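Putative Type I topoisomerase (Deinococcus radiodurans, PDB 3M4A) probably catalyses the ATP-independent breakage, passage and rejoining of DNA single strands as a type IB topoisomerase. Local coordinates at residues 118-123 / 204-208; 131-137 / 238-243; 152-157 / 198-204; 165-169 / 181-186. All blocks are in the same frame, centred on the assembly; numbering follows the deposited sequence.

Contact 1 (118-123 / 204-208); sequences LPPRKV and FQTVD. With nucleotides of chain B.
L118 O is gripped by two donors from strand 205-207. The T206 hydroxyl gives the shorter bond, OG1 to L118 O at 2.7 Å, lying in the carbonyl plane on a lone pair. V207 N comes to L118 O from above that plane, at 3.0 Å. T206 can do this because its OG1 stands anti to the backbone N (chi1 176°), which also brings the hydroxyl against the first ring of the helix: P120 CD lies 3.4 Å from T206 OG1, although the proline N has no hydrogen to offer it. One water adds a bridge, accepting from L118 N and donating to V207 O.

Packing is carried by V123, whose two methyls face different neighbours. CG2 presses on Q205 O at 3.4 Å, a buried oxygen with no polar partner in the model, while CG1 meets the edge of the F204 ring at CD2, 4.2 Å away. M127 and L130 of the same helix continue this packing.

The charged part leads away from the strand. K122 runs out extended, and its NZ bonds OP1 of DG9 of chain B at 2.7 Å, with L113 O and A115 O as further partners. The arrangement is a helix N terminus, with P119 at the N-cap and P120 in the first turn, braced by a two-stranded antiparallel sheet and turned to the DNA backbone.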
# COMPACT_ATOMS: atom_id res chain seq x y z
N LEU A 118 15.32 -13.04 -10.30
CA LEU A 118 13.93 -12.60 -10.22
C LEU A 118 13.01 -13.71 -9.67
O LEU A 118 12.09 -14.15 -10.37
CB LEU A 118 13.45 -12.09 -11.59
CG LEU A 118 14.05 -10.77 -12.10
CD1 LEU A 118 13.65 -10.46 -13.55
CD2 LEU A 118 13.68 -9.61 -11.20
N PRO A 119 13.26 -14.14 -8.42
CA PRO A 119 12.40 -15.17 -7.82
C PRO A 119 11.04 -14.61 -7.44
O PRO A 119 10.87 -13.38 -7.41
CB PRO A 119 13.17 -15.58 -6.56
CG PRO A 119 13.90 -14.31 -6.17
CD PRO A 119 14.33 -13.72 -7.49
N PRO A 120 10.06 -15.47 -7.17
CA PRO A 120 8.68 -15.02 -6.97
C PRO A 120 8.51 -13.92 -5.92
O PRO A 120 7.85 -12.91 -6.20
CB PRO A 120 7.96 -16.31 -6.55
CG PRO A 120 8.73 -17.36 -7.23
CD PRO A 120 10.15 -16.95 -7.09
N ARG A 121 9.11 -14.09 -4.74
CA ARG A 121 8.93 -13.11 -3.67
C ARG A 121 9.59 -11.78 -4.02
O ARG A 121 9.13 -10.74 -3.55
CB ARG A 121 9.45 -13.65 -2.34
CG ARG A 121 8.62 -14.81 -1.83
CD ARG A 121 9.17 -15.36 -0.53
NE ARG A 121 9.04 -14.40 0.56
CZ ARG A 121 7.99 -14.27 1.37
NH1 ARG A 121 6.93 -15.06 1.28
NH2 ARG A 121 8.02 -13.33 2.30
N LYS A 122 10.67 -11.79 -4.79
CA LYS A 122 11.30 -10.52 -5.20
C LYS A 122 10.39 -9.75 -6.19
O LYS A 122 10.16 -8.52 -6.04
CB LYS A 122 12.68 -10.76 -5.80
CG LYS A 122 13.32 -9.47 -6.31
CD LYS A 122 14.83 -9.54 -6.43
CE LYS A 122 15.40 -8.16 -6.74
NZ LYS A 122 16.89 -8.13 -6.60
N VAL A 123 9.83 -10.46 -7.16
CA VAL A 123 8.91 -9.82 -8.12
C VAL A 123 7.66 -9.32 -7.38
O VAL A 123 7.19 -8.20 -7.63
CB VAL A 123 8.54 -10.73 -9.30
CG1 VAL A 123 7.65 -10.00 -10.29
CG2 VAL A 123 9.82 -11.17 -10.03
N PHE A 204 5.14 -8.69 -15.47
CA PHE A 204 5.53 -9.24 -14.16
C PHE A 204 5.64 -10.75 -14.27
O PHE A 204 4.64 -11.47 -14.25
CB PHE A 204 4.59 -8.78 -13.04
CG PHE A 204 4.68 -7.30 -12.79
CD1 PHE A 204 3.66 -6.46 -13.19
CD2 PHE A 204 5.84 -6.75 -12.25
CE1 PHE A 204 3.78 -5.09 -13.02
CE2 PHE A 204 5.96 -5.39 -12.06
CZ PHE A 204 4.94 -4.56 -12.45
N GLN A 205 6.88 -11.19 -14.44
CA GLN A 205 7.23 -12.59 -14.56
C GLN A 205 8.35 -12.92 -13.60
O GLN A 205 9.14 -12.06 -13.23
CB GLN A 205 7.70 -12.88 -15.98
CG GLN A 205 6.67 -12.61 -17.06
CD GLN A 205 7.19 -12.96 -18.44
OE1 GLN A 205 6.91 -14.05 -18.96
NE2 GLN A 205 7.97 -12.06 -19.03
N THR A 206 8.44 -14.19 -13.23
CA THR A 206 9.50 -14.66 -12.36
C THR A 206 10.29 -15.72 -13.12
O THR A 206 9.70 -16.42 -13.94
CB THR A 206 8.93 -15.23 -11.05
OG1 THR A 206 9.97 -15.78 -10.23
CG2 THR A 206 7.86 -16.30 -11.31
N VAL A 207 11.59 -15.79 -12.88
CA VAL A 207 12.51 -16.76 -13.49
C VAL A 207 13.13 -17.60 -12.38
O VAL A 207 13.59 -17.04 -11.39
CB VAL A 207 13.66 -16.04 -14.23
CG1 VAL A 207 14.72 -17.04 -14.71
CG2 VAL A 207 13.12 -15.22 -15.38
N ASP A 208 13.14 -18.93 -12.53
CA ASP A 208 13.70 -19.81 -11.49
C ASP A 208 15.15 -20.06 -11.83
O ASP A 208 15.47 -20.42 -12.96
CB ASP A 208 12.93 -21.13 -11.40
CG ASP A 208 13.47 -22.04 -10.30
OD1 ASP A 208 14.33 -22.90 -10.62
OD2 ASP A 208 13.06 -21.88 -9.13
P DG B 9 18.80 -4.75 -6.19
OP1 DG B 9 17.76 -5.60 -6.84
OP2 DG B 9 19.42 -3.64 -6.94
O5' DG B 9 18.25 -4.14 -4.82
C5' DG B 9 17.63 -4.96 -3.86
C4' DG B 9 17.70 -4.33 -2.48
O4' DG B 9 19.06 -4.23 -1.98
C3' DG B 9 17.21 -2.89 -2.43
O3' DG B 9 16.48 -2.72 -1.23
C2' DG B 9 18.48 -2.04 -2.58
C1' DG B 9 19.48 -2.85 -1.81
N9 DG B 9 20.86 -2.89 -2.29
C8 DG B 9 21.27 -3.02 -3.58
N7 DG B 9 22.56 -3.12 -3.74
C5 DG B 9 23.04 -3.06 -2.45
C6 DG B 9 24.37 -3.12 -1.98
O6 DG B 9 25.42 -3.26 -2.60
N1 DG B 9 24.40 -3.02 -0.61
C2 DG B 9 23.31 -2.88 0.22
N2 DG B 9 23.53 -2.80 1.54
N3 DG B 9 22.07 -2.85 -0.21
C4 DG B 9 22.02 -2.91 -1.55
O HOH W 1 15.83 -15.70 -10.81

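Contact 2 (131-137 / 238-243); sequences LHVARFR and FRTWGG. With ACY (acetic acid), chain D.
Helix 120-134 ends against the flank of helix 235-254 in the catalytic core, where R135, leaving the helix with positive phi, and R239 bring the CA atoms of the two segments closest. R135 CD rests 3.4 Å from G242 C, an approach that glycine's missing side chain permits; beyond it R135 NE forms a salt bridge with D277. The F238 ring wedges against L131 and H132, with its CD2 3.6 Å from L131 CB and H132 N over one face. A water donates to both H132 O and F238 O. H132 ND1 points nearly straight (173°) at OXT of an acetic acid molecule, probably from the crystallisation liquor, 2.7 Å away, while its NE2 shares E325 with W241 NE1.

R239 bends at chi3 (60°), which carries its guanidinium round to R135 O: NH1 bonds that oxygen at 2.9 Å, close to the guanidinium plane. R137 CG lies 3.6 Å above the centre of the R239 guanidinium plane, and R137 NH2 approaches R239 NH2 to 3.4 Å, the two planes 32° apart. G279 O and L278 O take bonds from those two nitrogens. A leucine in place of R239 would probably leave R135 O and L278 O without their donor and the R137 chain without its flat support. With K174 and N280 touching R137, the paired arginines are consistent with the basic active-site pocket of type IB topoisomerases.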
# COMPACT_ATOMS: atom_id res chain seq x y z
N LEU A 131 2.37 -0.80 -5.68
CA LEU A 131 1.06 -0.52 -5.04
C LEU A 131 1.18 0.61 -4.03
O LEU A 131 0.34 1.50 -3.96
CB LEU A 131 0.52 -1.76 -4.33
CG LEU A 131 0.12 -2.99 -5.13
CD1 LEU A 131 -0.19 -4.20 -4.22
CD2 LEU A 131 -1.05 -2.69 -6.07
N HIS A 132 2.26 0.56 -3.24
CA HIS A 132 2.48 1.52 -2.18
C HIS A 132 2.78 2.91 -2.72
O HIS A 132 2.14 3.88 -2.31
CB HIS A 132 3.63 1.02 -1.31
CG HIS A 132 3.97 1.91 -0.15
ND1 HIS A 132 5.22 1.89 0.43
CD2 HIS A 132 3.25 2.82 0.54
CE1 HIS A 132 5.25 2.74 1.44
NE2 HIS A 132 4.06 3.33 1.53
N VAL A 133 3.78 3.02 -3.61
CA VAL A 133 4.27 4.33 -4.02
C VAL A 133 3.53 4.91 -5.22
O VAL A 133 3.63 6.12 -5.48
CB VAL A 133 5.82 4.33 -4.28
CG1 VAL A 133 6.57 3.69 -3.09
CG2 VAL A 133 6.18 3.63 -5.57
N ALA A 134 2.81 4.07 -5.98
CA ALA A 134 2.10 4.53 -7.17
C ALA A 134 0.60 4.23 -7.21
O ALA A 134 -0.06 4.63 -8.17
CB ALA A 134 2.79 3.99 -8.42
N ARG A 135 0.08 3.55 -6.20
CA ARG A 135 -1.37 3.50 -5.94
C ARG A 135 -2.11 2.77 -7.07
O ARG A 135 -3.27 3.08 -7.41
CB ARG A 135 -1.91 4.91 -5.70
CG ARG A 135 -1.28 5.58 -4.49
CD ARG A 135 -1.49 7.10 -4.45
NE ARG A 135 -0.87 7.79 -5.58
CZ ARG A 135 0.37 8.27 -5.58
NH1 ARG A 135 1.16 8.13 -4.53
NH2 ARG A 135 0.83 8.89 -6.66
N PHE A 136 -1.46 1.74 -7.61
CA PHE A 136 -2.10 0.85 -8.58
C PHE A 136 -3.24 0.03 -7.95
O PHE A 136 -3.21 -0.28 -6.75
CB PHE A 136 -1.11 -0.18 -9.10
CG PHE A 136 -0.15 0.31 -10.17
CD1 PHE A 136 -0.45 0.15 -11.53
CD2 PHE A 136 1.09 0.83 -9.82
CE1 PHE A 136 0.46 0.54 -12.49
CE2 PHE A 136 2.00 1.22 -10.77
CZ PHE A 136 1.69 1.09 -12.12
N ARG A 137 -4.20 -0.33 -8.80
CA ARG A 137 -5.08 -1.47 -8.52
C ARG A 137 -4.35 -2.75 -8.89
O ARG A 137 -3.50 -2.76 -9.79
CB ARG A 137 -6.35 -1.36 -9.37
CG ARG A 137 -7.19 -0.13 -9.13
CD ARG A 137 -8.33 -0.15 -10.12
NE ARG A 137 -9.26 0.96 -10.02
CZ ARG A 137 -9.13 2.13 -10.64
NH1 ARG A 137 -8.07 2.41 -11.38
NH2 ARG A 137 -10.07 3.04 -10.49
N PHE A 238 -3.66 0.49 0.21
CA PHE A 238 -2.60 1.32 -0.40
C PHE A 238 -3.19 2.51 -1.16
O PHE A 238 -2.57 3.58 -1.23
CB PHE A 238 -1.74 0.52 -1.37
CG PHE A 238 -0.82 -0.48 -0.72
CD1 PHE A 238 0.20 -0.06 0.13
CD2 PHE A 238 -0.95 -1.83 -0.99
CE1 PHE A 238 1.05 -0.97 0.72
CE2 PHE A 238 -0.09 -2.76 -0.40
CZ PHE A 238 0.92 -2.33 0.46
N ARG A 239 -4.39 2.33 -1.72
CA ARG A 239 -5.03 3.40 -2.48
C ARG A 239 -5.70 4.44 -1.59
O ARG A 239 -5.62 5.63 -1.87
CB ARG A 239 -5.99 2.83 -3.53
CG ARG A 239 -5.23 2.31 -4.73
CD ARG A 239 -6.07 1.43 -5.63
NE ARG A 239 -7.26 2.13 -6.15
CZ ARG A 239 -7.24 2.98 -7.18
NH1 ARG A 239 -6.11 3.28 -7.81
NH2 ARG A 239 -8.38 3.52 -7.59
N THR A 240 -6.31 4.00 -0.49
CA THR A 240 -6.89 4.94 0.47
C THR A 240 -5.77 5.69 1.24
O THR A 240 -5.81 6.91 1.36
CB THR A 240 -7.85 4.24 1.45
OG1 THR A 240 -7.16 3.19 2.15
CG2 THR A 240 -9.05 3.64 0.70
N TRP A 241 -4.76 4.97 1.72
CA TRP A 241 -3.59 5.63 2.33
C TRP A 241 -2.89 6.54 1.32
O TRP A 241 -2.65 7.72 1.60
CB TRP A 241 -2.60 4.59 2.86
CG TRP A 241 -1.31 5.18 3.34
CD1 TRP A 241 -0.10 5.16 2.69
CD2 TRP A 241 -1.08 5.86 4.58
NE1 TRP A 241 0.86 5.77 3.45
CE2 TRP A 241 0.29 6.22 4.61
CE3 TRP A 241 -1.90 6.20 5.66
CZ2 TRP A 241 0.86 6.92 5.68
CZ3 TRP A 241 -1.33 6.88 6.74
CH2 TRP A 241 0.03 7.24 6.74
N GLY A 242 -2.57 6.01 0.14
CA GLY A 242 -1.87 6.81 -0.87
C GLY A 242 -2.65 7.99 -1.41
O GLY A 242 -2.08 9.06 -1.60
N GLY A 243 -3.96 7.82 -1.62
CA GLY A 243 -4.82 8.95 -1.98
C GLY A 243 -4.84 10.06 -0.94
O GLY A 243 -4.75 11.23 -1.28
C ACY D . 7.50 -0.77 -0.37
O ACY D . 8.60 -1.30 -0.67
OXT ACY D . 7.29 0.45 -0.52
CH3 ACY D . 6.42 -1.63 0.21
O HOH W 2 0.06 3.59 -0.40

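Contact 3 (152-157 / 198-204); sequences LSTLRQ and LPGPWLF
F204 and L203 form the apolar centre with L152 and L155, where two loops of the catalytic core are joined by a single beta bridge between R156 and W202. L152 CD1 touches F204 CE1 at 3.5 Å, the two side chains crossing at about a right angle. L155 runs alongside both L203 and F204, its CD1 4.1 Å from L203 CD2. L203 in turn lays its CG over the centre of one F204 face.

Further out, R156 stretches across the W202 indole as a cation-pi pair, with CZ 4.5 Å from the centroid of the six-membered ring and the guanidinium inclined 34° to it. R156 NH1 also rests on P201 CB. T154 O lies at the indole edge.

At the polar edge, Q157 has CG anti to its carbonyl carbon (chi1 -70°) and runs extended beyond it, which carries NE2 to L198 O at 2.9 Å, nearly straight (173°), with a weak second bond to W202 O. A serine at Q157 would probably leave L198 O without its side-chain donor, lose the weaker bond to W202 O and hold the 198-201 loop less firmly. L203 N bonds L155 O at 3.2 Å, and Q157 N bonds the carbonyl O of P201, which follows a cis peptide bond, at 2.8 Å.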
# COMPACT_ATOMS: atom_id res chain seq x y z
N LEU A 152 -2.20 -3.62 -12.19
CA LEU A 152 -0.78 -3.95 -12.03
C LEU A 152 -0.43 -5.37 -12.49
O LEU A 152 0.53 -5.57 -13.24
CB LEU A 152 -0.36 -3.73 -10.58
CG LEU A 152 1.14 -3.91 -10.33
CD1 LEU A 152 1.95 -2.81 -11.01
CD2 LEU A 152 1.39 -3.95 -8.81
N SER A 153 -1.22 -6.36 -12.06
CA SER A 153 -0.88 -7.77 -12.31
C SER A 153 -1.13 -8.21 -13.75
O SER A 153 -0.68 -9.28 -14.15
CB SER A 153 -1.60 -8.69 -11.33
OG SER A 153 -2.99 -8.76 -11.57
N THR A 154 -1.83 -7.38 -14.52
CA THR A 154 -2.15 -7.66 -15.91
C THR A 154 -1.43 -6.71 -16.89
O THR A 154 -1.72 -6.70 -18.08
CB THR A 154 -3.69 -7.66 -16.11
OG1 THR A 154 -4.24 -6.42 -15.67
CG2 THR A 154 -4.29 -8.78 -15.27
N LEU A 155 -0.44 -5.95 -16.40
CA LEU A 155 0.31 -5.07 -17.27
C LEU A 155 1.14 -5.87 -18.26
O LEU A 155 1.63 -6.95 -17.96
CB LEU A 155 1.26 -4.12 -16.53
CG LEU A 155 0.66 -3.02 -15.67
CD1 LEU A 155 1.78 -2.11 -15.17
CD2 LEU A 155 -0.38 -2.22 -16.45
N ARG A 156 1.25 -5.29 -19.45
CA ARG A 156 2.08 -5.79 -20.50
C ARG A 156 3.36 -4.97 -20.55
O ARG A 156 3.41 -3.83 -20.08
CB ARG A 156 1.32 -5.71 -21.83
CG ARG A 156 0.13 -6.65 -21.89
CD ARG A 156 -0.75 -6.35 -23.09
NE ARG A 156 -1.76 -7.39 -23.26
CZ ARG A 156 -1.60 -8.53 -23.94
NH1 ARG A 156 -0.46 -8.80 -24.57
NH2 ARG A 156 -2.59 -9.40 -24.00
N GLN A 157 4.40 -5.54 -21.13
CA GLN A 157 5.64 -4.78 -21.32
C GLN A 157 5.43 -3.48 -22.08
O GLN A 157 6.13 -2.50 -21.82
CB GLN A 157 6.71 -5.63 -22.02
CG GLN A 157 7.25 -6.73 -21.15
CD GLN A 157 8.48 -7.43 -21.73
OE1 GLN A 157 9.12 -6.93 -22.66
NE2 GLN A 157 8.79 -8.60 -21.19
N LEU A 198 13.18 -9.97 -20.19
CA LEU A 198 12.53 -11.28 -20.38
C LEU A 198 11.62 -11.24 -21.61
O LEU A 198 11.13 -10.18 -21.98
CB LEU A 198 11.75 -11.67 -19.12
CG LEU A 198 12.53 -11.69 -17.80
CD1 LEU A 198 11.59 -12.07 -16.68
CD2 LEU A 198 13.72 -12.63 -17.84
N PRO A 199 11.40 -12.40 -22.27
CA PRO A 199 10.48 -12.43 -23.41
C PRO A 199 9.07 -11.98 -23.02
O PRO A 199 8.59 -12.32 -21.94
CB PRO A 199 10.48 -13.91 -23.83
CG PRO A 199 11.69 -14.52 -23.23
CD PRO A 199 11.98 -13.73 -21.99
N GLY A 200 8.44 -11.21 -23.91
CA GLY A 200 7.12 -10.61 -23.66
C GLY A 200 6.00 -11.60 -23.91
O GLY A 200 6.26 -12.79 -24.12
N PRO A 201 4.74 -11.13 -23.92
CA PRO A 201 4.25 -9.76 -23.81
C PRO A 201 4.01 -9.22 -22.38
O PRO A 201 3.78 -8.03 -22.23
CB PRO A 201 2.90 -9.83 -24.53
CG PRO A 201 2.43 -11.21 -24.26
CD PRO A 201 3.63 -12.08 -24.11
N TRP A 202 4.07 -10.08 -21.37
CA TRP A 202 3.66 -9.72 -20.00
C TRP A 202 4.82 -9.12 -19.22
O TRP A 202 5.98 -9.46 -19.46
CB TRP A 202 3.12 -10.95 -19.27
CG TRP A 202 1.95 -11.55 -19.95
CD1 TRP A 202 1.93 -12.70 -20.70
CD2 TRP A 202 0.62 -11.03 -19.99
NE1 TRP A 202 0.67 -12.92 -21.19
CE2 TRP A 202 -0.16 -11.91 -20.77
CE3 TRP A 202 0.01 -9.90 -19.43
CZ2 TRP A 202 -1.51 -11.71 -21.00
CZ3 TRP A 202 -1.34 -9.68 -19.68
CH2 TRP A 202 -2.09 -10.59 -20.45
N LEU A 203 4.50 -8.23 -18.28
CA LEU A 203 5.53 -7.50 -17.57
C LEU A 203 6.05 -8.25 -16.34
O LEU A 203 7.26 -8.41 -16.18
CB LEU A 203 5.01 -6.12 -17.17
CG LEU A 203 6.03 -5.18 -16.53
CD1 LEU A 203 7.33 -5.05 -17.35
CD2 LEU A 203 5.39 -3.80 -16.31
N PHE A 204 5.14 -8.69 -15.47
CA PHE A 204 5.53 -9.24 -14.16
C PHE A 204 5.64 -10.75 -14.27
O PHE A 204 4.64 -11.47 -14.25
CB PHE A 204 4.59 -8.78 -13.04
CG PHE A 204 4.68 -7.30 -12.79
CD1 PHE A 204 3.66 -6.46 -13.19
CD2 PHE A 204 5.84 -6.75 -12.25
CE1 PHE A 204 3.78 -5.09 -13.02
CE2 PHE A 204 5.96 -5.39 -12.06
CZ PHE A 204 4.94 -4.56 -12.45
O HOH W 3 2.20 -8.51 -15.83

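Contact 4 (165-169 / 181-186); sequences NTVTF and KATSDR. With nucleotides of chain B.
F169 turns the edge of its ring to K181 O, 3.8 Å from CD2, and F136 meets the same ring edge-to-face. Just past this beta hairpin, at the first residue of helix 186-196, the R186 guanidinium lays one face over the base of DC10 of chain B, with C5 3.6 Å above its plane. Its edge reads the next base: R186 NH1 bonds O6 of DG11 of chain B at 2.8 Å and R186 NH2 bonds N7 of the same guanine of chain B at 3.2 Å, a bidentate grip on the major-groove edge. The N165 amide runs beside the R186 chain, its plane 80° from the guanidinium.

The hairpin strands pair antiparallel. V167 with T183 and F169 with K181 are hydrogen-bonded pairs, the straightest link being F169 N to K181 O (178°, 2.9 Å); T168 with A182 is the non-hydrogen-bonded pair between them. K181 leads its NZ away to A134 O and D277 O.

T183 holds OG1 between its backbone N and carbonyl carbon (chi1 63°), 3.4 Å from V167 CB. That hydroxyl donates to a water 2.8 Å from OG1, which in turn donates hydrogen bonds to N165 O and D185 O.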
# COMPACT_ATOMS: atom_id res chain seq x y z
N ASN A 165 16.31 6.72 -13.75
CA ASN A 165 15.59 6.27 -12.56
C ASN A 165 14.10 6.53 -12.62
O ASN A 165 13.41 6.26 -11.62
CB ASN A 165 16.15 6.93 -11.31
CG ASN A 165 17.50 6.37 -10.89
OD1 ASN A 165 17.77 5.18 -11.03
ND2 ASN A 165 18.33 7.23 -10.32
N THR A 166 13.64 7.11 -13.73
CA THR A 166 12.21 7.39 -13.92
C THR A 166 11.57 6.17 -14.59
O THR A 166 11.94 5.83 -15.73
CB THR A 166 11.94 8.65 -14.77
OG1 THR A 166 12.66 9.78 -14.23
CG2 THR A 166 10.44 8.96 -14.80
N VAL A 167 10.61 5.54 -13.92
CA VAL A 167 9.81 4.48 -14.57
C VAL A 167 8.44 5.11 -14.84
O VAL A 167 7.83 5.63 -13.93
CB VAL A 167 9.64 3.23 -13.70
CG1 VAL A 167 8.76 2.19 -14.38
CG2 VAL A 167 10.99 2.60 -13.35
N THR A 168 7.98 5.05 -16.09
CA THR A 168 6.69 5.64 -16.46
C THR A 168 5.78 4.54 -16.98
O THR A 168 6.18 3.76 -17.80
CB THR A 168 6.84 6.74 -17.54
OG1 THR A 168 7.62 7.83 -17.01
CG2 THR A 168 5.49 7.28 -17.98
N PHE A 169 4.54 4.52 -16.49
CA PHE A 169 3.52 3.59 -16.95
C PHE A 169 2.44 4.37 -17.67
O PHE A 169 2.01 5.41 -17.19
CB PHE A 169 2.89 2.90 -15.74
CG PHE A 169 3.84 2.10 -14.93
CD1 PHE A 169 4.05 0.75 -15.20
CD2 PHE A 169 4.53 2.67 -13.87
CE1 PHE A 169 4.93 -0.00 -14.43
CE2 PHE A 169 5.41 1.91 -13.10
CZ PHE A 169 5.60 0.58 -13.38
N LYS A 181 1.32 6.76 -14.45
CA LYS A 181 1.95 6.63 -13.15
C LYS A 181 3.44 6.68 -13.35
O LYS A 181 3.92 6.38 -14.42
CB LYS A 181 1.56 5.30 -12.53
CG LYS A 181 0.05 5.18 -12.36
CD LYS A 181 -0.34 3.97 -11.57
CE LYS A 181 -1.82 3.97 -11.29
NZ LYS A 181 -2.27 4.98 -10.27
N ALA A 182 4.17 7.09 -12.32
CA ALA A 182 5.63 7.20 -12.44
C ALA A 182 6.27 7.00 -11.09
O ALA A 182 5.69 7.33 -10.07
CB ALA A 182 6.02 8.56 -13.01
N THR A 183 7.50 6.50 -11.12
CA THR A 183 8.27 6.26 -9.88
C THR A 183 9.70 6.77 -10.07
O THR A 183 10.15 6.91 -11.20
CB THR A 183 8.32 4.74 -9.50
OG1 THR A 183 8.99 3.98 -10.50
CG2 THR A 183 6.89 4.20 -9.27
N SER A 184 10.38 7.03 -8.96
CA SER A 184 11.74 7.55 -8.97
C SER A 184 12.74 6.66 -8.24
O SER A 184 13.95 6.97 -8.22
CB SER A 184 11.76 8.97 -8.37
OG SER A 184 11.24 9.00 -7.04
N ASP A 185 12.27 5.56 -7.66
CA ASP A 185 13.09 4.66 -6.85
C ASP A 185 14.12 3.92 -7.72
O ASP A 185 13.78 3.37 -8.77
CB ASP A 185 12.21 3.64 -6.15
CG ASP A 185 13.00 2.65 -5.31
OD1 ASP A 185 13.68 3.10 -4.35
OD2 ASP A 185 12.95 1.45 -5.60
N ARG A 186 15.37 3.93 -7.27
CA ARG A 186 16.47 3.29 -7.99
C ARG A 186 16.24 1.80 -8.18
O ARG A 186 16.55 1.25 -9.25
CB ARG A 186 17.79 3.46 -7.19
CG ARG A 186 18.34 4.84 -7.14
CD ARG A 186 19.60 4.84 -6.26
NE ARG A 186 19.34 4.72 -4.81
CZ ARG A 186 20.28 4.57 -3.88
NH1 ARG A 186 21.56 4.48 -4.21
NH2 ARG A 186 19.96 4.49 -2.60
P DC B 10 15.71 -1.35 -0.96
OP1 DC B 10 14.65 -1.62 0.01
OP2 DC B 10 15.32 -0.68 -2.23
O5' DC B 10 16.77 -0.41 -0.25
C5' DC B 10 17.28 -0.80 1.04
C4' DC B 10 18.44 0.10 1.41
O4' DC B 10 19.57 -0.15 0.52
C3' DC B 10 18.15 1.60 1.32
O3' DC B 10 18.78 2.29 2.38
C2' DC B 10 18.80 2.00 0.01
C1' DC B 10 20.03 1.13 0.09
N1 DC B 10 20.77 0.94 -1.17
C2 DC B 10 22.14 0.66 -1.09
O2 DC B 10 22.68 0.58 0.03
N3 DC B 10 22.84 0.49 -2.23
C4 DC B 10 22.24 0.60 -3.41
N4 DC B 10 22.99 0.41 -4.50
C5 DC B 10 20.85 0.88 -3.52
C6 DC B 10 20.16 1.05 -2.39
P DG B 11 17.95 3.14 3.42
OP1 DG B 11 17.14 2.16 4.18
OP2 DG B 11 17.42 4.32 2.72
O5' DG B 11 19.14 3.62 4.39
C5' DG B 11 19.91 2.70 5.14
C4' DG B 11 21.34 3.19 5.27
O4' DG B 11 22.07 3.00 4.02
C3' DG B 11 21.46 4.68 5.59
O3' DG B 11 22.49 4.84 6.55
C2' DG B 11 21.76 5.32 4.24
C1' DG B 11 22.59 4.25 3.55
N9 DG B 11 22.56 4.22 2.09
C8 DG B 11 21.46 4.37 1.30
N7 DG B 11 21.71 4.27 0.03
C5 DG B 11 23.07 4.00 -0.02
C6 DG B 11 23.90 3.79 -1.13
O6 DG B 11 23.59 3.80 -2.33
N1 DG B 11 25.21 3.55 -0.78
C2 DG B 11 25.66 3.54 0.53
N2 DG B 11 26.97 3.29 0.68
N3 DG B 11 24.90 3.74 1.60
C4 DG B 11 23.60 3.96 1.25
O HOH W 4 11.76 4.26 -10.52
O HOH W 5 18.35 2.46 -11.13

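Starting from the N terminus, the chain enters helix 120-134 at 118-123, the first half of contact 1, and leaves it at 131-137, the first half of contact 2. It then turns through 152-157 and forms the hairpin of 165-169 with 181-186, so contact 4 closes first, the innermost loop. After helix 186-196, segment 198-204 closes contact 3 around it, and 204-208, sharing F204, closes contact 1 around both. Contact 2 closes last, at 238-243, and therefore crosses contact 1 while enclosing contacts 3 and 4. F136 of contact 2 lies against both contact 3 and contact 4, which ties the end of helix 120-134 to the hairpin and to the 152-157 loop.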